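Local structure of SWD1-like protein (Myceliophthora thermophila, 6E29) at residues Asn275-Ser280 and Val286-Tyr291; Glu295-Glu300 and Gly304-Met309. The protein probably serves, through this WD-repeat beta-propeller domain, as a scaffold subunit of the COMPASS histone H3K4 methyltransferase complex. All blocks are in the same frame, centred on the assembly; numbering follows the deposited sequence.

Overall arrangement
Both interactions belong to one blade of the seven-bladed beta-propeller, a four-stranded antiparallel sheet in which strands 274-279, 285-290, 296-300 and 306-310 lie side by side in chain order. Interaction 1 pairs the first two strands, about 12 Å from the centre of the chain; interaction 2 pairs the last two, about 20 Å out, so the blade runs from buried to partly exposed. Their centres are 9 Å apart and they follow in series along the chain. Strands 285-290 and 296-300 join them, through probable hydrogen bonds from Trp299 N to Val286 O and from Ala288 N to Tyr297 O, making the two hairpins one continuous sheet.

Interaction 1 of 2, residues Asn275-Ser280 and Val286-Tyr291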
loop_
_atom_site.group_PDB
_atom_site.type_symbol
_atom_site.label_atom_id
_atom_site.label_comp_id
_atom_site.label_asym_id
_atom_site.label_seq_id
_atom_site.Cartn_x
_atom_site.Cartn_y
_atom_site.Cartn_z
ATOM N N ASN B 275 -2.544 -12.652 -1.332
ATOM C CA ASN B 275 -3.460 -11.622 -1.761
ATOM C C ASN B 275 -2.990 -10.252 -1.249
ATOM O O ASN B 275 -2.726 -9.340 -2.039
ATOM C CB ASN B 275 -4.843 -11.984 -1.249
ATOM C CG ASN B 275 -5.900 -11.381 -2.030
ATOM O OD1 ASN B 275 -5.674 -10.386 -2.716
ATOM N ND2 ASN B 275 -7.090 -11.926 -1.916
ATOM N N HIS B 276 -2.855 -10.108 0.071
ATOM C CA HIS B 276 -2.351 -8.894 0.686
ATOM C C HIS B 276 -1.393 -9.280 1.802
ATOM O O HIS B 276 -1.444 -10.392 2.325
ATOM C CB HIS B 276 -3.527 -8.021 1.190
ATOM C CG HIS B 276 -4.202 -7.275 0.085
ATOM N ND1 HIS B 276 -5.366 -7.696 -0.521
ATOM C CD2 HIS B 276 -3.794 -6.184 -0.606
ATOM C CE1 HIS B 276 -5.675 -6.866 -1.505
ATOM N NE2 HIS B 276 -4.730 -5.949 -1.589
ATOM N N VAL B 277 -0.514 -8.344 2.170
ATOM C CA VAL B 277 0.480 -8.598 3.201
ATOM C C VAL B 277 0.541 -7.383 4.108
ATOM O O VAL B 277 0.145 -6.282 3.715
ATOM C CB VAL B 277 1.877 -8.847 2.626
ATOM C CG1 VAL B 277 1.803 -10.182 1.757
ATOM C CG2 VAL B 277 2.332 -7.614 1.741
ATOM N N ALA B 278 1.090 -7.598 5.313
ATOM C CA ALA B 278 1.203 -6.541 6.323
ATOM C C ALA B 278 2.294 -6.846 7.350
ATOM O O ALA B 278 2.488 -7.992 7.749
ATOM C CB ALA B 278 -0.136 -6.324 7.039
ATOM N N PHE B 279 2.957 -5.786 7.820
ATOM C CA PHE B 279 3.894 -5.827 8.925
ATOM C C PHE B 279 3.145 -5.620 10.223
ATOM O O PHE B 279 2.327 -4.697 10.313
ATOM C CB PHE B 279 4.873 -4.657 8.856
ATOM C CG PHE B 279 6.124 -4.878 7.971
ATOM C CD1 PHE B 279 6.902 -5.994 8.096
ATOM C CD2 PHE B 279 6.534 -3.851 7.114
ATOM C CE1 PHE B 279 8.082 -6.169 7.327
ATOM C CE2 PHE B 279 7.707 -3.995 6.303
ATOM C CZ PHE B 279 8.493 -5.160 6.435
ATOM N N SER B 280 3.592 -6.306 11.278
ATOM C CA SER B 280 3.060 -6.034 12.610
ATOM C C SER B 280 3.658 -4.726 13.144
ATOM O O SER B 280 4.562 -4.131 12.542
ATOM C CB SER B 280 3.337 -7.204 13.561
ATOM O OG SER B 280 4.738 -7.317 13.864
ATOM N N VAL B 286 5.378 -10.781 9.692
ATOM C CA VAL B 286 4.741 -10.526 8.397
ATOM C C VAL B 286 3.518 -11.443 8.313
ATOM O O VAL B 286 3.645 -12.649 8.505
ATOM C CB VAL B 286 5.713 -10.820 7.225
ATOM C CG1 VAL B 286 4.972 -10.734 5.890
ATOM C CG2 VAL B 286 6.915 -9.801 7.249
ATOM N N ALA B 287 2.357 -10.877 7.980
ATOM C CA ALA B 287 1.148 -11.669 7.756
ATOM C C ALA B 287 0.739 -11.551 6.293
ATOM O O ALA B 287 1.046 -10.545 5.626
ATOM C CB ALA B 287 -0.011 -11.210 8.639
ATOM N N ALA B 288 0.045 -12.574 5.801
ATOM C CA ALA B 288 -0.528 -12.516 4.462
ATOM C C ALA B 288 -1.842 -13.285 4.427
ATOM O O ALA B 288 -1.962 -14.348 5.050
ATOM C CB ALA B 288 0.424 -13.130 3.429
ATOM N N SER B 289 -2.751 -12.827 3.585
ATOM C CA SER B 289 -3.908 -13.600 3.142
ATOM C C SER B 289 -3.589 -14.326 1.837
ATOM O O SER B 289 -2.693 -13.940 1.086
ATOM C CB SER B 289 -5.111 -12.694 2.916
ATOM O OG SER B 289 -4.743 -11.641 2.025
ATOM N N THR B 290 -4.365 -15.370 1.563
ATOM C CA THR B 290 -4.058 -16.363 0.537
ATOM C C THR B 290 -5.137 -16.348 -0.525
ATOM O O THR B 290 -6.327 -16.454 -0.196
ATOM C CB THR B 290 -3.989 -17.750 1.177
ATOM O OG1 THR B 290 -3.306 -17.647 2.426
ATOM C CG2 THR B 290 -3.229 -18.730 0.251
ATOM N N TYR B 291 -4.726 -16.192 -1.790
ATOM C CA TYR B 291 -5.652 -16.291 -2.911
ATOM C C TYR B 291 -6.312 -17.652 -2.916
ATOM O O TYR B 291 -5.645 -18.671 -2.722
ATOM C CB TYR B 291 -4.925 -16.100 -4.255
ATOM C CG TYR B 291 -4.861 -14.657 -4.700
ATOM C CD1 TYR B 291 -3.638 -14.028 -4.938
ATOM C CD2 TYR B 291 -6.024 -13.912 -4.852
ATOM C CE1 TYR B 291 -3.583 -12.701 -5.330
ATOM C CE2 TYR B 291 -5.980 -12.594 -5.240
ATOM C CZ TYR B 291 -4.768 -11.997 -5.461
ATOM O OH TYR B 291 -4.767 -10.698 -5.847
#
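Asn275 lies against the ring of Tyr291: in the conformer of Tyr291 described, one of two, the amide stacks over one ring face with the planes 26° apart and CG 3.4 Å from CE2 of the tyrosine. With CG anti to the backbone N (chi1 -156°), the amide is laid across the ring, while the Asn275 CA-H also points into that face, a CH-pi contact. Cutting this side chain back to an alanine is likely to leave the Tyr291 ring without its amide cover and freer to turn. The backbone bond from Asn275 N to Ser289 O is short at 2.7 Å. At His276 the pairing is partly side-chain made: its N gives a hydrogen bond to Ser289 OG (3.1 Å), and its O receives Ser289 N. The serine hydroxyl also bonds Gly318 O, tying the hairpin to strand 317-322 of the next blade. Val277 faces Ala288 in a non-hydrogen-bonded pair, CG1 3.7 Å from CB. Ala278 and Ala287 then exchange two backbone bonds, with Ala287 N 2.9 Å from Ala278 O. Next, Phe279 meets Val286, CE1 3.8 Å from CG2, on the face shared with Val277 and Ala288; Leu231 of strand 229-234 packs against this side. Two neighbouring blades thus sandwich an antiparallel hairpin formed by the inner strands of a WD40 propeller blade.

Interaction 2 of 2, residues Glu295-Glu300 and Gly304-Met309; sequences ELYIWE and GSLVRM
Strands 296-300 and 306-309 run antiparallel, their axes 4.4 Å apart at closest and 160° between directions, and a classic beta bulge breaks their register where Val307 and Arg308 both face Ile298. This is the outer hairpin of a WD40 propeller blade. Ile298 O accepts both N-H groups of the bulge, each in its carbonyl plane, from Val307 N (2.8 Å) and, over a longer 3.2 Å, from Arg308 N, while Ile298 N returns one bond to Arg308 O. Alongside the bulge, Ile298 CG2 packs on Val307 CG2.

Tyr297, Trp299, Leu306 and Met309 share one face of the sheet. Met309 runs beside Tyr297, pointing the same way: its CG sits over one face of the phenol ring, 4.0 Å from the centroid, SD lies obliquely beside the ring in a Met-aromatic contact, and the bend at chi3 (-37°) brings CE to CE2. Glu295 lies side by side with the methionine, its CB and CG against Met309 CG and SD. Leu306 reaches both aromatic residues. Its CG stands opposite the backbone N (chi1 177°), and CD1 both covers a face of the Trp299 five-membered ring, 3.8 Å from the centroid, and touches the edge of Tyr297 in its plane. From the inner part of the blade Trp274 meets both aromatic rings edge-to-face.

At the turn, Glu300 N bonds Ser305 O at 2.8 Å, and Glu300 O receives a weak bond from Gly304 N. The bent Glu300 side chain passes CG against Val307 CG1 and folds back on the turn, OE1 accepting from His303 N. Its other oxygen, OE2, is gripped from opposite faces of the carboxylate plane by Ser305 OG and Ser305 N, each 2.8 Å away.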
loop_
_atom_site.group_PDB
_atom_site.type_symbol
_atom_site.label_atom_id
_atom_site.label_comp_id
_atom_site.label_asym_id
_atom_site.label_seq_id
_atom_site.Cartn_x
_atom_site.Cartn_y
_atom_site.Cartn_z
ATOM N N GLU B 295 -7.069 -19.330 4.678
ATOM C CA GLU B 295 -6.103 -19.138 5.747
ATOM C C GLU B 295 -5.396 -17.791 5.691
ATOM O O GLU B 295 -5.254 -17.146 4.640
ATOM C CB GLU B 295 -5.070 -20.270 5.702
ATOM C CG GLU B 295 -5.700 -21.617 5.980
ATOM C CD GLU B 295 -5.866 -22.483 4.736
ATOM O OE1 GLU B 295 -6.000 -23.700 4.896
ATOM O OE2 GLU B 295 -5.833 -21.949 3.611
ATOM N N LEU B 296 -4.925 -17.379 6.857
ATOM C CA LEU B 296 -3.935 -16.318 6.971
ATOM C C LEU B 296 -2.647 -16.937 7.481
ATOM O O LEU B 296 -2.682 -17.820 8.346
ATOM C CB LEU B 296 -4.383 -15.218 7.948
ATOM C CG LEU B 296 -5.682 -14.471 7.652
ATOM C CD1 LEU B 296 -5.934 -13.514 8.804
ATOM C CD2 LEU B 296 -5.570 -13.655 6.338
ATOM N N TYR B 297 -1.512 -16.477 6.959
ATOM C CA TYR B 297 -0.220 -17.004 7.356
ATOM C C TYR B 297 0.518 -15.900 8.083
ATOM O O TYR B 297 0.469 -14.751 7.646
ATOM C CB TYR B 297 0.599 -17.457 6.137
ATOM C CG TYR B 297 0.019 -18.759 5.553
ATOM C CD1 TYR B 297 -1.170 -18.745 4.827
ATOM C CD2 TYR B 297 0.666 -19.980 5.731
ATOM C CE1 TYR B 297 -1.706 -19.919 4.303
ATOM C CE2 TYR B 297 0.138 -21.163 5.195
ATOM C CZ TYR B 297 -1.053 -21.114 4.491
ATOM O OH TYR B 297 -1.595 -22.267 3.956
ATOM N N ILE B 298 1.246 -16.261 9.151
ATOM C CA ILE B 298 2.085 -15.296 9.877
ATOM C C ILE B 298 3.497 -15.872 9.994
ATOM O O ILE B 298 3.680 -16.981 10.507
ATOM C CB ILE B 298 1.511 -14.979 11.264
ATOM C CG1 ILE B 298 0.042 -14.502 11.138
ATOM C CG2 ILE B 298 2.339 -13.921 11.943
ATOM C CD1 ILE B 298 -0.617 -14.237 12.547
ATOM N N TRP B 299 4.483 -15.140 9.476
ATOM C CA TRP B 299 5.897 -15.478 9.630
ATOM C C TRP B 299 6.582 -14.470 10.558
ATOM O O TRP B 299 6.124 -13.328 10.719
ATOM C CB TRP B 299 6.616 -15.461 8.288
ATOM C CG TRP B 299 6.117 -16.400 7.270
ATOM C CD1 TRP B 299 6.612 -17.670 6.995
ATOM C CD2 TRP B 299 5.092 -16.148 6.293
ATOM N NE1 TRP B 299 5.933 -18.211 5.944
ATOM C CE2 TRP B 299 4.999 -17.308 5.485
ATOM C CE3 TRP B 299 4.248 -15.051 6.019
ATOM C CZ2 TRP B 299 4.069 -17.424 4.439
ATOM C CZ3 TRP B 299 3.338 -15.153 4.967
ATOM C CH2 TRP B 299 3.260 -16.332 4.182
ATOM N N GLU B 300 7.728 -14.866 11.097
ATOM C CA GLU B 300 8.514 -13.962 11.926
ATOM C C GLU B 300 9.801 -13.604 11.192
ATOM O O GLU B 300 10.419 -14.457 10.555
ATOM C CB GLU B 300 8.816 -14.587 13.306
ATOM C CG GLU B 300 9.398 -15.979 13.242
ATOM C CD GLU B 300 10.908 -15.933 13.076
ATOM O OE1 GLU B 300 11.512 -14.937 13.574
ATOM O OE2 GLU B 300 11.456 -16.851 12.417
ATOM N N GLY B 304 12.783 -15.724 9.759
ATOM C CA GLY B 304 12.047 -16.070 8.556
ATOM C C GLY B 304 11.077 -17.230 8.679
ATOM O O GLY B 304 10.470 -17.615 7.672
ATOM N N SER B 305 10.872 -17.774 9.875
ATOM C CA SER B 305 10.094 -18.996 9.974
ATOM C C SER B 305 8.592 -18.702 10.115
ATOM O O SER B 305 8.175 -17.615 10.537
ATOM C CB SER B 305 10.584 -19.841 11.155
ATOM O OG SER B 305 10.118 -19.278 12.371
ATOM N N LEU B 306 7.784 -19.686 9.715
ATOM C CA LEU B 306 6.334 -19.597 9.840
ATOM C C LEU B 306 5.925 -19.865 11.285
ATOM O O LEU B 306 6.314 -20.885 11.866
ATOM C CB LEU B 306 5.660 -20.611 8.893
ATOM C CG LEU B 306 4.120 -20.745 8.919
ATOM C CD1 LEU B 306 3.460 -19.480 8.304
ATOM C CD2 LEU B 306 3.583 -22.023 8.233
ATOM N N VAL B 307 5.144 -18.959 11.865
ATOM C CA VAL B 307 4.763 -19.066 13.270
ATOM C C VAL B 307 3.318 -19.486 13.458
ATOM O O VAL B 307 3.006 -20.164 14.448
ATOM C CB VAL B 307 5.049 -17.771 14.065
ATOM C CG1 VAL B 307 6.512 -17.622 14.290
ATOM C CG2 VAL B 307 4.500 -16.550 13.411
ATOM N N ARG B 308 2.436 -19.149 12.538
ATOM C CA ARG B 308 1.015 -19.386 12.753
ATOM C C ARG B 308 0.313 -19.475 11.416
ATOM O O ARG B 308 0.599 -18.693 10.516
ATOM C CB ARG B 308 0.401 -18.235 13.562
ATOM C CG ARG B 308 -0.934 -18.580 14.089
ATOM C CD ARG B 308 -0.787 -19.457 15.292
ATOM N NE ARG B 308 -1.818 -19.110 16.266
ATOM C CZ ARG B 308 -2.952 -19.785 16.444
ATOM N NH1 ARG B 308 -3.218 -20.882 15.738
ATOM N NH2 ARG B 308 -3.822 -19.345 17.346
ATOM N N MET B 309 -0.629 -20.404 11.302
ATOM C CA MET B 309 -1.604 -20.350 10.223
ATOM C C MET B 309 -2.983 -20.171 10.858
ATOM O O MET B 309 -3.405 -21.004 11.668
ATOM C CB MET B 309 -1.541 -21.630 9.398
ATOM C CG MET B 309 -2.409 -21.621 8.176
ATOM S SD MET B 309 -2.474 -23.289 7.501
ATOM C CE MET B 309 -0.772 -23.777 7.832
#